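Local coordinates for L0028 (Mitochondria associated protein) (Escherichia coli, PDB 3GCG) that is a type III secreted effector of the WxxxE family that probably acts as a guanine nucleotide exchange factor for a host Rho-family GTPase, at residues Gln29-Ala32 and Lys33-Arg36; Asn37-Thr40 and Gln41-Phe44; Gln46-Thr49 and Thr50-Arg54; Gln112-Asp115 and Glu116-Lys120; Ile125-Phe128 and Asn129-Lys133. All coordinates share one frame; numbering follows the deposited sequence.

Contact 1. Residues Gln29-Ala32 and Lys33-Arg36; sequences QAVA and KQTR
Lys33 folds back over Ala30 near the end of helix 20-32, and the residues after it show how a helix is left step by step. Its amide N donates to Ala30 O at 3.3 Å, while a second bond to Gln29 O, four residues back, is weak. With CG anti to the carbonyl carbon (chi1 -39°) and the rest of the chain extended, the aliphatic part of Lys33 runs back alongside the previous turn, where its CE packs 3.3 Å from Ala30 CA. Gln34 comes next, its N reaching Val31 O at 3.0 Å. These two steps from residue i to i-3 give the turn a 3-10 character, tighter than the alpha helix that leads into it. The amide of Gln34 stays close: water 1 donates to Ala30 O and accepts from Gln34 NE2 at 3.3 Å, and the same nitrogen is hydrogen-bonded to the backbone of the other protein chain in the assembly. At Thr35 the backbone departs from helical angles. Its OG1 nevertheless keeps a line to the helix, giving its proton to water 2 at 2.7 Å, which in turn donates to Val31 O at 2.8 Å.

Contact 2. Residues Asn37-Thr40 and Gln41-Phe44; sequences NGDT and QQWF
Asp39 turns its carboxylate toward the first N-H groups of helix 41-67, the helix whose Trp43 opens the WxxxE signature of this effector family. The charged contribution comes first. Thr40 sits at the N-cap but makes no capping bond with its side chain; Asp39, one residue earlier, offers its oxygens instead. With CG anti to the backbone N (chi1 173°), OD1 accepts a weak but straight bond from Gln42 N at 3.5 Å. A bond from Gln41 N to OD2 is also modelled, although the place of OD2 is less certain. The negative group would be expected to suit the positive end of the helix dipole. Outside the two segments, a basic side chain of the other protein chain lies at long, weak ion-pair range from Asp39 OD1.

Water adds a second link: water 3 donates to Asp39 OD1 at 3.0 Å and accepts from Trp43 N at 2.7 Å, joining the loop to the first turn.

The backbone closes that turn with the bond from Phe44 N to Thr40 O, 2.9 Å, and Trp43 NE1 is hydrogen-bonded to Ser99 OG. Packing completes the account. The indole of Trp43 lies on Leu27, Leu28 and Val31 of helix 20-32, and Thr40 O meets the ring edge in plane, 3.9 Å from CE3.

Contact 3. Residues Gln46-Thr49 and Thr50-Arg54; sequences QEQT and TYISR
Gln46-Thr49 and Thr50-Arg54 meet as successive turns of one alpha helix, 41-67, in a buried part of the fold; the centre of the contact lies about 7 Å from the centre of the chain, and Glu47 supplies the closing acid of the WxxxE motif. Hydroxyl groups folded back onto the backbone set the pattern. Gln46 O is gripped twice by Thr50, by N at 3.0 Å and by OG1 at 2.8 Å, the two donors arriving from opposite faces of the carbonyl plane. Thr50 can do this because its OG1 stands anti to the carbonyl carbon (chi1 -69°), beside its own N. Replacing Thr50 by a valine would probably leave Gln46 O with the backbone N-H as its one donor from this residue and remove the second hold on that carbonyl. Ser53 repeats the device three residues on, with OG giving a short 2.5 Å bond to Thr49 O, while Asp92 N is bonded to the same OG.

Elsewhere on the helix carbon meets carbon. Gln48 and Ile52 run side by side in the same direction, and the aliphatic CG of Gln48 touches Ile52 CD1 at 3.7 Å; Ile52 continues onto Phe143 and Ile155.

Tyr51 N donates to Glu47 O at 2.6 Å in a nearly straight bond, 174° at the hydrogen. Ser98 and Ser99 hold the two oxygens of the Glu47 carboxylate, and Tyr51 stacks on Phe143. Bent at chi2, the Glu47 side chain brings OE1 to the edge of the Tyr51 ring, 4.0 Å from Tyr51 CD1.

Contact 4. Residues Gln112-Asp115 and Glu116-Lys120; sequences QKVD and EQCGK
Val114 and Cys118 meet on the inner side of helix 108-118, whereas Gln112 and Glu116 pair on the outer one, a division that illustrates how a short amphipathic helix spends its two sides. On the packed side Val114 CG1 lies 4.2 Å from Cys118 SG, and both side chains rest on helix 124-146, against Arg127 and Thr130 respectively. Beneath them the backbone is regular: Cys118 N donates to Val114 O at 2.9 Å and Gln117 N to Lys113 O at the same length. At the last turn Asp115 O accepts from Gly119 N at 3.1 Å and, weakly, from Cys118 N. Gly119 is the first residue to leave helical angles, with a positive phi that favours glycine, and there the chain turns out of the helix.

The exposed side is held more lightly. Gln112, with CG anti to its N (chi1 173°) and a bend at chi2, brings NE2 to Glu116 OE2 at 3.1 Å. The bond uses the anti lone pair of the carboxylate oxygen, and the amide and carboxylate planes stand 68° apart. Lys113 runs alongside Glu116 in the same direction, yet its NZ stays 4.0 Å from Glu116 OE1, beyond a salt bridge; that ammonium is hydrogen-bonded to Val17 O.

Asp115 pairs its charge with Arg127, though the two groups are modelled too close for the detail to be trusted. The chemistry thus implies a division of labour: Lys113 and Asp115 tie this helix to other parts of the chain, while Glu116, flanked by an amide and a more distant positive charge, is likely to gain moderate electrostatic stabilisation near the surface.

Contact 5. Residues Ile125-Phe128 and Asn129-Lys133; sequences ITRF and NTQTK
The first turns of helix 124-146 form an amphipathic stretch in which Phe128 and Thr132 touch each other and pack on the other protein chain, Arg127 and Thr130 meet helix 108-118, and Gln131 lies between these two sides. Phe128 projects its ring away from the helix, CG anti to the backbone N (chi1 -171°), and CE2 touches the methyl CG2 of Thr132 at 3.6 Å. That methyl approaches the ring obliquely and the two side chains stand at about a right angle. Gln131 contributes OE1, 4.0 Å from Phe128 CE1, its amide plane turned 61° from the ring. A serine in place of Phe128 would probably open a gap beside the Thr132 methyl and deprive the apolar side chain of the other protein chain of its packing partner.

The bond from Thr132 OG1 to Asn129 O, 2.8 Å, is consistent with the rotation that leaves the methyl beside the ring. Thr130 uses its hydroxyl similarly: OG1 reaches Thr126 O at 3.1 Å, and its N reaches that oxygen from the opposite face of the carbonyl plane at 2.9 Å.

Toward helix 108-118, the edge of the Arg127 guanidinium faces Gln131, NH2 to NE2 3.9 Å, with the two flat groups 80° apart. They make no bond to each other: Arg127 turns to Asp115, and Gln131 NE2 to Asn111 OD1.

Ile125 and Asn129 lie side by side, Asn129 N bonded to Ile125 O at 2.9 Å. Threonine hydroxyls turned back to main-chain carbonyls are common in alpha helices; here one side of the amphipathic helix packs on helix 108-118 and Phe128 on the partner protein.

How the contacts relate
Five local contacts follow one another along an all-helical chain and fall into two groups. Contacts 1 and 2, with centres 8 Å apart, cover the connection from helix 20-32 to helix 41-67 and touch through Val31 and Trp43. Contact 3 continues along the second of these helices, its centre 15 Å from that of contact 2, so that together they span the WxxxE motif from its tryptophan to its glutamate. Contacts 4 and 5, about 10 Å apart between centres, lie on helices 108-118 and 124-146, which pack together. The groups are separated by 24 to 32 Å between centres. The other protein chain reaches contacts 1, 2, 3 and 5, consistent with a binding surface assembled from helices 20-32, 41-67 and 124-146 and the loop between the first two.

Contact 1. Residues Gln29-Ala32 and Lys33-Arg36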
loop_
_atom_site.group_PDB
_atom_site.type_symbol
_atom_site.label_atom_id
_atom_site.label_comp_id
_atom_site.label_asym_id
_atom_site.label_seq_id
_atom_site.Cartn_x
_atom_site.Cartn_y
_atom_site.Cartn_z
ATOM N N GLN B 29 -12.175 16.612 7.162
ATOM C CA GLN B 29 -11.484 17.323 8.230
ATOM C C GLN B 29 -10.029 16.892 8.278
ATOM O O GLN B 29 -9.134 17.727 8.408
ATOM C CB GLN B 29 -12.121 17.037 9.593
ATOM C CG GLN B 29 -13.432 17.748 9.845
ATOM C CD GLN B 29 -13.848 17.663 11.299
ATOM O OE1 GLN B 29 -13.107 18.092 12.193
ATOM N NE2 GLN B 29 -15.034 17.108 11.550
ATOM N N ALA B 30 -9.802 15.584 8.183
ATOM C CA ALA B 30 -8.445 15.040 8.221
ATOM C C ALA B 30 -7.630 15.598 7.061
ATOM O O ALA B 30 -6.454 15.933 7.212
ATOM C CB ALA B 30 -8.488 13.508 8.156
ATOM N N VAL B 31 -8.260 15.706 5.900
ATOM C CA VAL B 31 -7.581 16.241 4.723
ATOM C C VAL B 31 -7.139 17.690 4.971
ATOM O O VAL B 31 -6.019 18.079 4.635
ATOM C CB VAL B 31 -8.515 16.217 3.486
ATOM C CG1 VAL B 31 -7.840 16.910 2.311
ATOM C CG2 VAL B 31 -8.880 14.777 3.132
ATOM N N ALA B 32 -8.033 18.472 5.568
ATOM C CA ALA B 32 -7.772 19.880 5.860
ATOM C C ALA B 32 -6.552 20.153 6.740
ATOM O O ALA B 32 -5.987 21.244 6.672
ATOM C CB ALA B 32 -9.009 20.509 6.491
ATOM N N LYS B 33 -6.141 19.190 7.563
ATOM C CA LYS B 33 -4.984 19.405 8.440
ATOM C C LYS B 33 -3.686 19.470 7.650
ATOM O O LYS B 33 -2.673 19.963 8.147
ATOM C CB LYS B 33 -4.833 18.272 9.458
ATOM C CG LYS B 33 -6.110 17.736 10.057
ATOM C CD LYS B 33 -5.822 16.426 10.787
ATOM C CE LYS B 33 -7.100 15.728 11.207
ATOM N NZ LYS B 33 -6.816 14.396 11.814
ATOM N N GLN B 34 -3.714 18.947 6.430
ATOM C CA GLN B 34 -2.527 18.922 5.582
ATOM C C GLN B 34 -2.012 20.309 5.195
ATOM O O GLN B 34 -0.808 20.559 5.233
ATOM C CB GLN B 34 -2.809 18.095 4.323
ATOM C CG GLN B 34 -2.923 16.591 4.583
ATOM C CD GLN B 34 -3.430 15.810 3.374
ATOM O OE1 GLN B 34 -3.143 16.162 2.225
ATOM N NE2 GLN B 34 -4.173 14.735 3.630
ATOM N N THR B 35 -2.922 21.205 4.824
ATOM C CA THR B 35 -2.543 22.557 4.427
ATOM C C THR B 35 -2.852 23.541 5.557
ATOM O O THR B 35 -2.442 23.322 6.698
ATOM C CB THR B 35 -3.291 22.978 3.139
ATOM O OG1 THR B 35 -4.702 22.824 3.326
ATOM C CG2 THR B 35 -2.854 22.117 1.966
ATOM N N ARG B 36 -3.551 24.626 5.237
ATOM C CA ARG B 36 -3.930 25.615 6.242
ATOM C C ARG B 36 -5.257 26.238 5.816
ATOM O O ARG B 36 -6.103 26.579 6.653
ATOM C CB ARG B 36 -2.851 26.692 6.396
ATOM C CG ARG B 36 -2.959 27.848 5.431
ATOM C CD ARG B 36 -2.864 29.175 6.183
ATOM N NE ARG B 36 -3.916 29.301 7.192
ATOM C CZ ARG B 36 -4.110 30.378 7.948
ATOM N NH1 ARG B 36 -3.322 31.439 7.816
ATOM N NH2 ARG B 36 -5.097 30.394 8.836
HETATM O O HOH W 1 -4.190 13.824 6.761
HETATM O O HOH W 2 -5.633 20.315 3.063
#

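Contact 2. Residues Asn37-Thr40 and Gln41-Phe44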
loop_
_atom_site.group_PDB
_atom_site.type_symbol
_atom_site.label_atom_id
_atom_site.label_comp_id
_atom_site.label_asym_id
_atom_site.label_seq_id
_atom_site.Cartn_x
_atom_site.Cartn_y
_atom_site.Cartn_z
ATOM N N ASN B 37 -5.438 26.370 4.508
ATOM C CA ASN B 37 -6.676 26.908 3.970
ATOM C C ASN B 37 -7.720 25.794 3.976
ATOM O O ASN B 37 -8.864 25.993 3.569
ATOM C CB ASN B 37 -6.457 27.431 2.549
ATOM C CG ASN B 37 -5.563 26.530 1.729
ATOM O OD1 ASN B 37 -4.421 26.268 2.102
ATOM N ND2 ASN B 37 -6.077 26.052 0.602
ATOM N N GLY B 38 -7.310 24.622 4.453
ATOM C CA GLY B 38 -8.210 23.486 4.518
ATOM C C GLY B 38 -8.619 23.008 3.144
ATOM O O GLY B 38 -9.718 22.486 2.961
ATOM N N ASP B 39 -7.734 23.197 2.172
ATOM C CA ASP B 39 -7.998 22.780 0.800
ATOM C C ASP B 39 -8.267 21.283 0.744
ATOM O O ASP B 39 -7.688 20.513 1.505
ATOM C CB ASP B 39 -6.794 23.116 -0.088
ATOM C CG ASP B 39 -6.933 22.563 -1.494
ATOM O OD1 ASP B 39 -6.119 21.693 -1.879
ATOM O OD2 ASP B 39 -7.860 22.999 -2.212
ATOM N N THR B 40 -9.152 20.874 -0.156
ATOM C CA THR B 40 -9.473 19.461 -0.309
ATOM C C THR B 40 -9.546 19.124 -1.794
ATOM O O THR B 40 -9.817 17.981 -2.168
ATOM C CB THR B 40 -10.834 19.110 0.352
ATOM O OG1 THR B 40 -11.876 19.900 -0.239
ATOM C CG2 THR B 40 -10.789 19.374 1.847
ATOM N N GLN B 41 -9.295 20.133 -2.627
ATOM C CA GLN B 41 -9.342 19.989 -4.081
ATOM C C GLN B 41 -8.287 19.018 -4.596
ATOM O O GLN B 41 -8.581 18.105 -5.362
ATOM C CB GLN B 41 -9.111 21.340 -4.757
ATOM C CG GLN B 41 -9.865 22.513 -4.157
ATOM C CD GLN B 41 -9.371 23.849 -4.714
ATOM O OE1 GLN B 41 -8.172 24.149 -4.668
ATOM N NE2 GLN B 41 -10.292 24.651 -5.242
ATOM N N GLN B 42 -7.045 19.239 -4.193
ATOM C CA GLN B 42 -5.961 18.379 -4.633
ATOM C C GLN B 42 -6.224 16.952 -4.170
ATOM O O GLN B 42 -6.125 16.010 -4.959
ATOM C CB GLN B 42 -4.637 18.904 -4.092
ATOM C CG GLN B 42 -4.352 20.324 -4.546
ATOM C CD GLN B 42 -4.561 20.497 -6.038
ATOM O OE1 GLN B 42 -3.858 19.890 -6.845
ATOM N NE2 GLN B 42 -5.540 21.320 -6.413
ATOM N N TRP B 43 -6.580 16.800 -2.898
ATOM C CA TRP B 43 -6.886 15.483 -2.363
ATOM C C TRP B 43 -7.973 14.815 -3.209
ATOM O O TRP B 43 -7.859 13.639 -3.566
ATOM C CB TRP B 43 -7.377 15.571 -0.914
ATOM C CG TRP B 43 -7.910 14.257 -0.436
ATOM C CD1 TRP B 43 -7.177 13.183 -0.004
ATOM C CD2 TRP B 43 -9.274 13.823 -0.466
ATOM N NE1 TRP B 43 -8.001 12.112 0.233
ATOM C CE2 TRP B 43 -9.295 12.478 -0.034
ATOM C CE3 TRP B 43 -10.486 14.444 -0.800
ATOM C CZ2 TRP B 43 -10.477 11.735 0.051
ATOM C CZ3 TRP B 43 -11.659 13.708 -0.715
ATOM C CH2 TRP B 43 -11.644 12.367 -0.283
ATOM N N PHE B 44 -9.026 15.567 -3.521
ATOM C CA PHE B 44 -10.139 15.033 -4.313
ATOM C C PHE B 44 -9.665 14.505 -5.666
ATOM O O PHE B 44 -10.027 13.400 -6.070
ATOM C CB PHE B 44 -11.207 16.113 -4.538
ATOM C CG PHE B 44 -12.454 15.606 -5.213
ATOM C CD1 PHE B 44 -13.440 14.945 -4.481
ATOM C CD2 PHE B 44 -12.634 15.767 -6.590
ATOM C CE1 PHE B 44 -14.595 14.446 -5.113
ATOM C CE2 PHE B 44 -13.783 15.273 -7.236
ATOM C CZ PHE B 44 -14.765 14.611 -6.498
HETATM O O HOH W 3 -6.447 18.846 -1.109
#

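Contact 3. Residues Gln46-Thr49 and Thr50-Arg54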
loop_
_atom_site.group_PDB
_atom_site.type_symbol
_atom_site.label_atom_id
_atom_site.label_comp_id
_atom_site.label_asym_id
_atom_site.label_seq_id
_atom_site.Cartn_x
_atom_site.Cartn_y
_atom_site.Cartn_z
ATOM N N GLN B 46 -6.579 13.584 -6.642
ATOM C CA GLN B 46 -5.720 12.420 -6.474
ATOM C C GLN B 46 -6.482 11.150 -6.106
ATOM O O GLN B 46 -6.251 10.092 -6.685
ATOM C CB GLN B 46 -4.669 12.704 -5.405
ATOM C CG GLN B 46 -3.904 13.982 -5.646
ATOM C CD GLN B 46 -2.620 14.045 -4.848
ATOM O OE1 GLN B 46 -2.481 13.380 -3.815
ATOM N NE2 GLN B 46 -1.675 14.854 -5.314
ATOM N N GLU B 47 -7.385 11.260 -5.138
ATOM C CA GLU B 47 -8.167 10.113 -4.704
ATOM C C GLU B 47 -9.048 9.593 -5.834
ATOM O O GLU B 47 -9.136 8.388 -6.050
ATOM C CB GLU B 47 -9.031 10.480 -3.494
ATOM C CG GLU B 47 -9.948 9.357 -3.050
ATOM C CD GLU B 47 -9.180 8.154 -2.529
ATOM O OE1 GLU B 47 -9.771 7.058 -2.500
ATOM O OE2 GLU B 47 -7.998 8.309 -2.139
ATOM N N GLN B 48 -9.696 10.501 -6.557
ATOM C CA GLN B 48 -10.558 10.101 -7.668
ATOM C C GLN B 48 -9.831 9.233 -8.702
ATOM O O GLN B 48 -10.316 8.152 -9.059
ATOM C CB GLN B 48 -11.141 11.333 -8.366
ATOM C CG GLN B 48 -12.227 11.003 -9.381
ATOM C CD GLN B 48 -13.017 12.236 -9.813
ATOM O OE1 GLN B 48 -12.440 13.231 -10.275
ATOM N NE2 GLN B 48 -14.341 12.175 -9.665
ATOM N N THR B 49 -8.679 9.696 -9.192
ATOM C CA THR B 49 -7.954 8.914 -10.183
ATOM C C THR B 49 -7.370 7.654 -9.547
ATOM O O THR B 49 -7.211 6.638 -10.207
ATOM C CB THR B 49 -6.824 9.736 -10.886
ATOM O OG1 THR B 49 -5.535 9.269 -10.468
ATOM C CG2 THR B 49 -6.953 11.200 -10.582
ATOM N N THR B 50 -7.081 7.717 -8.253
ATOM C CA THR B 50 -6.531 6.568 -7.545
ATOM C C THR B 50 -7.585 5.485 -7.289
ATOM O O THR B 50 -7.347 4.311 -7.578
ATOM C CB THR B 50 -5.903 6.985 -6.198
ATOM O OG1 THR B 50 -4.717 7.746 -6.446
ATOM C CG2 THR B 50 -5.549 5.758 -5.364
ATOM N N TYR B 51 -8.735 5.882 -6.744
ATOM C CA TYR B 51 -9.824 4.945 -6.447
ATOM C C TYR B 51 -10.347 4.272 -7.716
ATOM O O TYR B 51 -10.615 3.070 -7.736
ATOM C CB TYR B 51 -10.989 5.658 -5.756
ATOM C CG TYR B 51 -12.057 4.693 -5.283
ATOM C CD1 TYR B 51 -12.009 4.139 -4.004
ATOM C CD2 TYR B 51 -13.066 4.265 -6.148
ATOM C CE1 TYR B 51 -12.928 3.182 -3.599
ATOM C CE2 TYR B 51 -13.991 3.300 -5.756
ATOM C CZ TYR B 51 -13.914 2.764 -4.484
ATOM O OH TYR B 51 -14.817 1.792 -4.110
ATOM N N ILE B 52 -10.494 5.061 -8.772
ATOM C CA ILE B 52 -10.969 4.554 -10.045
ATOM C C ILE B 52 -9.943 3.611 -10.671
ATOM O O ILE B 52 -10.312 2.571 -11.223
ATOM C CB ILE B 52 -11.256 5.704 -11.015
ATOM C CG1 ILE B 52 -12.416 6.550 -10.486
ATOM C CG2 ILE B 52 -11.586 5.153 -12.403
ATOM C CD1 ILE B 52 -12.636 7.838 -11.288
ATOM N N SER B 53 -8.662 3.980 -10.582
ATOM C CA SER B 53 -7.576 3.161 -11.130
ATOM C C SER B 53 -7.481 1.838 -10.401
ATOM O O SER B 53 -7.212 0.803 -11.004
ATOM C CB SER B 53 -6.226 3.875 -11.007
ATOM O OG SER B 53 -6.177 5.016 -11.835
ATOM N N ARG B 54 -7.685 1.870 -9.094
ATOM C CA ARG B 54 -7.614 0.644 -8.329
ATOM C C ARG B 54 -8.825 -0.221 -8.686
ATOM O O ARG B 54 -8.708 -1.438 -8.802
ATOM C CB ARG B 54 -7.522 0.972 -6.833
ATOM C CG ARG B 54 -8.737 0.718 -5.996
ATOM C CD ARG B 54 -8.664 -0.623 -5.303
ATOM N NE ARG B 54 -9.695 -0.719 -4.275
ATOM C CZ ARG B 54 -9.589 -0.200 -3.056
ATOM N NH1 ARG B 54 -8.485 0.445 -2.697
ATOM N NH2 ARG B 54 -10.605 -0.291 -2.205
#

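Contact 4. Residues Gln112-Asp115 and Glu116-Lys120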
loop_
_atom_site.group_PDB
_atom_site.type_symbol
_atom_site.label_atom_id
_atom_site.label_comp_id
_atom_site.label_asym_id
_atom_site.label_seq_id
_atom_site.Cartn_x
_atom_site.Cartn_y
_atom_site.Cartn_z
ATOM N N GLN B 112 -15.910 1.436 15.685
ATOM C CA GLN B 112 -16.919 1.144 16.697
ATOM C C GLN B 112 -17.942 0.248 15.991
ATOM O O GLN B 112 -18.467 -0.703 16.577
ATOM C CB GLN B 112 -17.558 2.453 17.187
ATOM C CG GLN B 112 -18.754 2.315 18.138
ATOM C CD GLN B 112 -18.512 1.365 19.308
ATOM O OE1 GLN B 112 -17.383 1.171 19.750
ATOM N NE2 GLN B 112 -19.587 0.783 19.821
ATOM N N LYS B 113 -18.196 0.542 14.718
ATOM C CA LYS B 113 -19.130 -0.249 13.916
ATOM C C LYS B 113 -18.521 -1.620 13.607
ATOM O O LYS B 113 -19.232 -2.623 13.516
ATOM C CB LYS B 113 -19.460 0.477 12.605
ATOM C CG LYS B 113 -20.261 1.761 12.773
ATOM C CD LYS B 113 -21.684 1.492 13.237
ATOM C CE LYS B 113 -22.451 2.788 13.414
ATOM N NZ LYS B 113 -23.854 2.549 13.836
ATOM N N VAL B 114 -17.206 -1.664 13.432
ATOM C CA VAL B 114 -16.522 -2.931 13.163
ATOM C C VAL B 114 -16.724 -3.853 14.368
ATOM O O VAL B 114 -17.064 -5.032 14.222
ATOM C CB VAL B 114 -15.002 -2.723 12.944
ATOM C CG1 VAL B 114 -14.287 -4.056 12.929
ATOM C CG2 VAL B 114 -14.764 -1.984 11.642
ATOM N N ASP B 115 -16.505 -3.310 15.560
ATOM C CA ASP B 115 -16.688 -4.080 16.778
ATOM C C ASP B 115 -18.121 -4.590 16.839
ATOM O O ASP B 115 -18.361 -5.799 16.851
ATOM C CB ASP B 115 -16.393 -3.220 18.002
ATOM C CG ASP B 115 -14.964 -2.735 18.030
ATOM O OD1 ASP B 115 -14.082 -3.522 17.640
ATOM O OD2 ASP B 115 -14.718 -1.582 18.453
ATOM N N GLU B 116 -19.071 -3.664 16.871
ATOM C CA GLU B 116 -20.479 -4.028 16.919
ATOM C C GLU B 116 -20.778 -5.166 15.949
ATOM O O GLU B 116 -21.529 -6.082 16.265
ATOM C CB GLU B 116 -21.342 -2.818 16.564
ATOM C CG GLU B 116 -21.371 -1.730 17.621
ATOM C CD GLU B 116 -22.052 -0.468 17.125
ATOM O OE1 GLU B 116 -22.843 -0.563 16.160
ATOM O OE2 GLU B 116 -21.802 0.616 17.701
ATOM N N GLN B 117 -20.168 -5.097 14.771
ATOM C CA GLN B 117 -20.356 -6.089 13.717
ATOM C C GLN B 117 -19.692 -7.440 13.972
ATOM O O GLN B 117 -20.190 -8.470 13.515
ATOM C CB GLN B 117 -19.845 -5.515 12.395
ATOM C CG GLN B 117 -19.637 -6.532 11.284
ATOM C CD GLN B 117 -20.782 -6.579 10.290
ATOM O OE1 GLN B 117 -20.597 -6.995 9.139
ATOM N NE2 GLN B 117 -21.973 -6.161 10.722
ATOM N N CYS B 118 -18.565 -7.441 14.675
ATOM C CA CYS B 118 -17.861 -8.686 14.972
ATOM C C CYS B 118 -18.625 -9.453 16.036
ATOM O O CYS B 118 -18.458 -10.665 16.198
ATOM C CB CYS B 118 -16.441 -8.400 15.464
ATOM S SG CYS B 118 -15.298 -7.931 14.161
ATOM N N GLY B 119 -19.463 -8.722 16.760
ATOM C CA GLY B 119 -20.269 -9.312 17.806
ATOM C C GLY B 119 -19.569 -10.314 18.703
ATOM O O GLY B 119 -18.644 -9.975 19.444
ATOM N N LYS B 120 -20.022 -11.560 18.624
ATOM C CA LYS B 120 -19.488 -12.643 19.436
ATOM C C LYS B 120 -18.014 -12.947 19.176
ATOM O O LYS B 120 -17.308 -13.426 20.066
ATOM C CB LYS B 120 -20.320 -13.909 19.197
ATOM C CG LYS B 120 -21.824 -13.666 19.194
ATOM C CD LYS B 120 -22.590 -14.864 18.646
ATOM C CE LYS B 120 -22.961 -15.867 19.729
ATOM N NZ LYS B 120 -24.444 -15.975 19.890
#

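Contact 5. Residues Ile125-Phe128 and Asn129-Lys133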
loop_
_atom_site.group_PDB
_atom_site.type_symbol
_atom_site.label_atom_id
_atom_site.label_comp_id
_atom_site.label_asym_id
_atom_site.label_seq_id
_atom_site.Cartn_x
_atom_site.Cartn_y
_atom_site.Cartn_z
ATOM N N ILE B 125 -7.710 -12.212 14.130
ATOM C CA ILE B 125 -7.774 -12.415 12.689
ATOM C C ILE B 125 -9.170 -12.189 12.099
ATOM O O ILE B 125 -9.331 -11.426 11.146
ATOM C CB ILE B 125 -7.301 -13.835 12.317
ATOM C CG1 ILE B 125 -5.880 -14.055 12.832
ATOM C CG2 ILE B 125 -7.340 -14.025 10.804
ATOM C CD1 ILE B 125 -4.876 -13.020 12.352
ATOM N N THR B 126 -10.174 -12.855 12.655
ATOM C CA THR B 126 -11.535 -12.712 12.161
ATOM C C THR B 126 -11.981 -11.253 12.232
ATOM O O THR B 126 -12.614 -10.747 11.304
ATOM C CB THR B 126 -12.520 -13.595 12.964
ATOM O OG1 THR B 126 -12.156 -14.973 12.807
ATOM C CG2 THR B 126 -13.948 -13.399 12.462
ATOM N N ARG B 127 -11.649 -10.584 13.332
ATOM C CA ARG B 127 -11.999 -9.181 13.498
ATOM C C ARG B 127 -11.341 -8.358 12.391
ATOM O O ARG B 127 -11.974 -7.504 11.776
ATOM C CB ARG B 127 -11.532 -8.667 14.862
ATOM C CG ARG B 127 -10.830 -7.310 14.783
ATOM C CD ARG B 127 -11.604 -6.191 15.462
ATOM N NE ARG B 127 -11.297 -4.891 14.861
ATOM C CZ ARG B 127 -11.595 -3.722 15.417
ATOM N NH1 ARG B 127 -12.195 -3.689 16.592
ATOM N NH2 ARG B 127 -11.318 -2.587 14.793
ATOM N N PHE B 128 -10.064 -8.626 12.143
ATOM C CA PHE B 128 -9.313 -7.912 11.119
ATOM C C PHE B 128 -9.919 -8.113 9.730
ATOM O O PHE B 128 -10.099 -7.158 8.986
ATOM C CB PHE B 128 -7.849 -8.371 11.115
ATOM C CG PHE B 128 -6.953 -7.543 10.235
ATOM C CD1 PHE B 128 -6.246 -6.458 10.760
ATOM C CD2 PHE B 128 -6.796 -7.857 8.886
ATOM C CE1 PHE B 128 -5.390 -5.696 9.948
ATOM C CE2 PHE B 128 -5.941 -7.098 8.061
ATOM C CZ PHE B 128 -5.236 -6.021 8.593
ATOM N N ASN B 129 -10.227 -9.354 9.378
ATOM C CA ASN B 129 -10.815 -9.612 8.068
ATOM C C ASN B 129 -12.160 -8.904 7.941
ATOM O O ASN B 129 -12.485 -8.348 6.897
ATOM C CB ASN B 129 -10.961 -11.115 7.835
ATOM C CG ASN B 129 -9.619 -11.803 7.699
ATOM O OD1 ASN B 129 -8.587 -11.141 7.528
ATOM N ND2 ASN B 129 -9.619 -13.130 7.765
ATOM N N THR B 130 -12.930 -8.914 9.018
ATOM C CA THR B 130 -14.221 -8.243 9.040
ATOM C C THR B 130 -13.963 -6.761 8.805
ATOM O O THR B 130 -14.690 -6.109 8.053
ATOM C CB THR B 130 -14.932 -8.468 10.408
ATOM O OG1 THR B 130 -15.406 -9.821 10.473
ATOM C CG2 THR B 130 -16.108 -7.507 10.592
ATOM N N GLN B 131 -12.911 -6.230 9.427
ATOM C CA GLN B 131 -12.582 -4.822 9.248
ATOM C C GLN B 131 -12.275 -4.499 7.790
ATOM O O GLN B 131 -12.775 -3.507 7.247
ATOM C CB GLN B 131 -11.372 -4.418 10.096
ATOM C CG GLN B 131 -10.908 -2.985 9.819
ATOM C CD GLN B 131 -9.574 -2.643 10.458
ATOM O OE1 GLN B 131 -8.536 -3.188 10.083
ATOM N NE2 GLN B 131 -9.596 -1.731 11.429
ATOM N N THR B 132 -11.448 -5.331 7.161
ATOM C CA THR B 132 -11.071 -5.099 5.771
ATOM C C THR B 132 -12.277 -5.210 4.852
ATOM O O THR B 132 -12.404 -4.450 3.898
ATOM C CB THR B 132 -9.994 -6.082 5.296
ATOM O OG1 THR B 132 -10.591 -7.355 5.045
ATOM C CG2 THR B 132 -8.937 -6.248 6.347
ATOM N N LYS B 133 -13.167 -6.157 5.135
ATOM C CA LYS B 133 -14.354 -6.314 4.306
ATOM C C LYS B 133 -15.250 -5.089 4.421
ATOM O O LYS B 133 -15.788 -4.611 3.429
ATOM C CB LYS B 133 -15.135 -7.563 4.709
ATOM C CG LYS B 133 -14.507 -8.861 4.217
ATOM C CD LYS B 133 -15.516 -9.996 4.264
ATOM C CE LYS B 133 -14.985 -11.244 3.568
ATOM N NZ LYS B 133 -16.081 -12.224 3.281
#